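Local structure of CCMAN5 (Cellulosimicrobium cellulans, 2XSG) at residues 139-144 against 279-284. The protein probably hydrolyses alpha-mannosidic linkages as a bacterial glycoside hydrolase of family 92, and enables mannose-6-phosphate modification of yeast-produced recombinant lysosomal enzymes. Numbering follows the deposited sequence.
Sequences AAATRS and RDRTRA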
loop_
_atom_site.group_PDB
_atom_site.type_symbol
_atom_site.label_atom_id
_atom_site.label_comp_id
_atom_site.label_asym_id
_atom_site.label_seq_id
_atom_site.Cartn_x
_atom_site.Cartn_y
_atom_site.Cartn_z
ATOM N N ALA A 139 17.881 -12.177 -4.409
ATOM C CA ALA A 139 17.563 -10.952 -5.129
ATOM C C ALA A 139 16.295 -11.178 -5.957
ATOM O O ALA A 139 15.871 -12.324 -6.134
ATOM C CB ALA A 139 18.717 -10.549 -6.032
ATOM N N ALA A 140 15.718 -10.099 -6.483
ATOM C CA ALA A 140 14.487 -10.196 -7.277
ATOM C C ALA A 140 14.524 -9.399 -8.562
ATOM O O ALA A 140 15.108 -8.318 -8.603
ATOM C CB ALA A 140 13.276 -9.744 -6.443
ATOM N N ALA A 141 13.883 -9.941 -9.599
ATOM C CA ALA A 141 13.442 -9.164 -10.747
ATOM C C ALA A 141 11.927 -9.094 -10.652
ATOM O O ALA A 141 11.362 -9.646 -9.706
ATOM C CB ALA A 141 13.876 -9.824 -12.052
ATOM N N THR A 142 11.277 -8.432 -11.619
ATOM C CA THR A 142 9.821 -8.224 -11.633
ATOM C C THR A 142 9.055 -9.502 -11.295
ATOM O O THR A 142 8.177 -9.503 -10.406
ATOM C CB THR A 142 9.334 -7.670 -13.019
ATOM O OG1 THR A 142 10.056 -6.477 -13.343
ATOM C CG2 THR A 142 7.841 -7.355 -13.024
ATOM N N ARG A 143 9.392 -10.589 -11.993
ATOM C CA ARG A 143 8.627 -11.835 -11.882
ATOM C C ARG A 143 9.411 -12.951 -11.194
ATOM O O ARG A 143 8.871 -14.039 -10.997
ATOM C CB ARG A 143 8.162 -12.309 -13.273
ATOM C CG ARG A 143 7.295 -11.300 -14.023
ATOM C CD ARG A 143 7.134 -11.612 -15.524
ATOM N NE ARG A 143 6.435 -10.497 -16.167
ATOM C CZ ARG A 143 6.986 -9.358 -16.561
ATOM N NH1 ARG A 143 6.216 -8.420 -17.102
ATOM N NH2 ARG A 143 8.300 -9.150 -16.435
ATOM N N SER A 144 10.669 -12.685 -10.824
ATOM C CA SER A 144 11.574 -13.756 -10.414
ATOM C C SER A 144 12.263 -13.512 -9.082
ATOM O O SER A 144 12.575 -12.375 -8.722
ATOM C CB SER A 144 12.678 -13.973 -11.453
ATOM O OG SER A 144 12.159 -14.257 -12.730
ATOM N N ARG A 279 20.944 -9.065 -9.456
ATOM C CA ARG A 279 20.856 -8.184 -8.282
ATOM C C ARG A 279 21.219 -6.752 -8.666
ATOM O O ARG A 279 20.513 -5.810 -8.302
ATOM C CB ARG A 279 21.780 -8.668 -7.170
ATOM C CG ARG A 279 21.629 -7.917 -5.823
ATOM C CD ARG A 279 22.838 -8.187 -4.895
ATOM N NE ARG A 279 24.054 -7.846 -5.629
ATOM C CZ ARG A 279 25.209 -8.495 -5.575
ATOM N NH1 ARG A 279 25.370 -9.558 -4.774
ATOM N NH2 ARG A 279 26.207 -8.062 -6.341
ATOM N N ASP A 280 22.323 -6.604 -9.397
ATOM C CA ASP A 280 22.813 -5.286 -9.807
ATOM C C ASP A 280 21.796 -4.566 -10.683
ATOM O O ASP A 280 21.566 -3.359 -10.527
ATOM C CB ASP A 280 24.138 -5.415 -10.561
ATOM C CG ASP A 280 25.321 -5.769 -9.654
ATOM O OD1 ASP A 280 25.163 -5.853 -8.414
ATOM O OD2 ASP A 280 26.432 -5.947 -10.194
ATOM N N ARG A 281 21.207 -5.294 -11.630
ATOM C CA ARG A 281 20.232 -4.690 -12.549
ATOM C C ARG A 281 18.970 -4.203 -11.837
ATOM O O ARG A 281 18.401 -3.164 -12.191
ATOM C CB ARG A 281 19.883 -5.642 -13.681
ATOM C CG ARG A 281 18.892 -5.070 -14.673
ATOM C CD ARG A 281 18.438 -6.127 -15.665
ATOM N NE ARG A 281 17.716 -7.212 -15.002
ATOM C CZ ARG A 281 17.295 -8.324 -15.604
ATOM N NH1 ARG A 281 17.527 -8.520 -16.897
ATOM N NH2 ARG A 281 16.645 -9.250 -14.903
ATOM N N THR A 282 18.535 -4.938 -10.819
ATOM C CA THR A 282 17.367 -4.492 -10.068
ATOM C C THR A 282 17.711 -3.270 -9.223
ATOM O O THR A 282 16.871 -2.381 -9.069
ATOM C CB THR A 282 16.759 -5.602 -9.230
ATOM O OG1 THR A 282 16.362 -6.668 -10.102
ATOM C CG2 THR A 282 15.545 -5.091 -8.491
ATOM N N ARG A 283 18.939 -3.210 -8.695
ATOM C CA ARG A 283 19.374 -2.014 -7.947
ATOM C C ARG A 283 19.330 -0.776 -8.837
ATOM O O ARG A 283 18.857 0.273 -8.398
ATOM C CB ARG A 283 20.757 -2.171 -7.295
ATOM C CG ARG A 283 21.154 -0.957 -6.417
ATOM C CD ARG A 283 22.639 -0.964 -6.016
ATOM N NE ARG A 283 22.923 0.032 -4.976
ATOM C CZ ARG A 283 22.785 -0.172 -3.663
ATOM N NH1 ARG A 283 22.367 -1.342 -3.194
ATOM N NH2 ARG A 283 23.064 0.802 -2.806
ATOM N N ALA A 284 19.795 -0.913 -10.087
ATOM C CA ALA A 284 19.771 0.188 -11.053
ATOM C C ALA A 284 18.349 0.584 -11.420
ATOM O O ALA A 284 18.029 1.769 -11.507
ATOM C CB ALA A 284 20.581 -0.157 -12.323
#
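The hydroxyl of T282 is gripped by one good hydrogen bond helped by a weak one: OG1 gives its single proton to the carbonyl O of A140, 2.6 Å from OG1, and I278 O, one turn back in the helix, is a weak second acceptor that can only share it. The short bond arrives in the plane of the A140 carbonyl, bent to a C=O...OG1 angle of 145°. With chi1 at -60°, OG1 stands anti to the carbonyl carbon of T282 and CG2 lies anti to the backbone N; CG2 comes within 3.3 Å of the same A140 O, so the oxygen meets both branches. The pair exemplifies a helix hydroxyl covering a carbonyl at the end of a strand: T282 of helix 275-290 offers its donor where strand 133-140 runs into a tight turn and returns antiparallel as strand 144-150, a beta hairpin of the large N-terminal sheet. A valine at T282 would remove the hydroxyl and would probably leave the buried A140 carbonyl without this donor, loosening helix from hairpin. Nearly one turn back along the helix, the methyl of A139 rests on R279, its CB 3.8 Å from R279 CB and 3.9 Å from CG; past CG the arginine leaves for a salt bridge between NH2 and D280 OD1. On the neighbouring residue, R281, the chain bent at chi3 (64°) brings NH2 to 4.0 Å from A141 CB, and NH2 also donates to E269 O in helix 259-270.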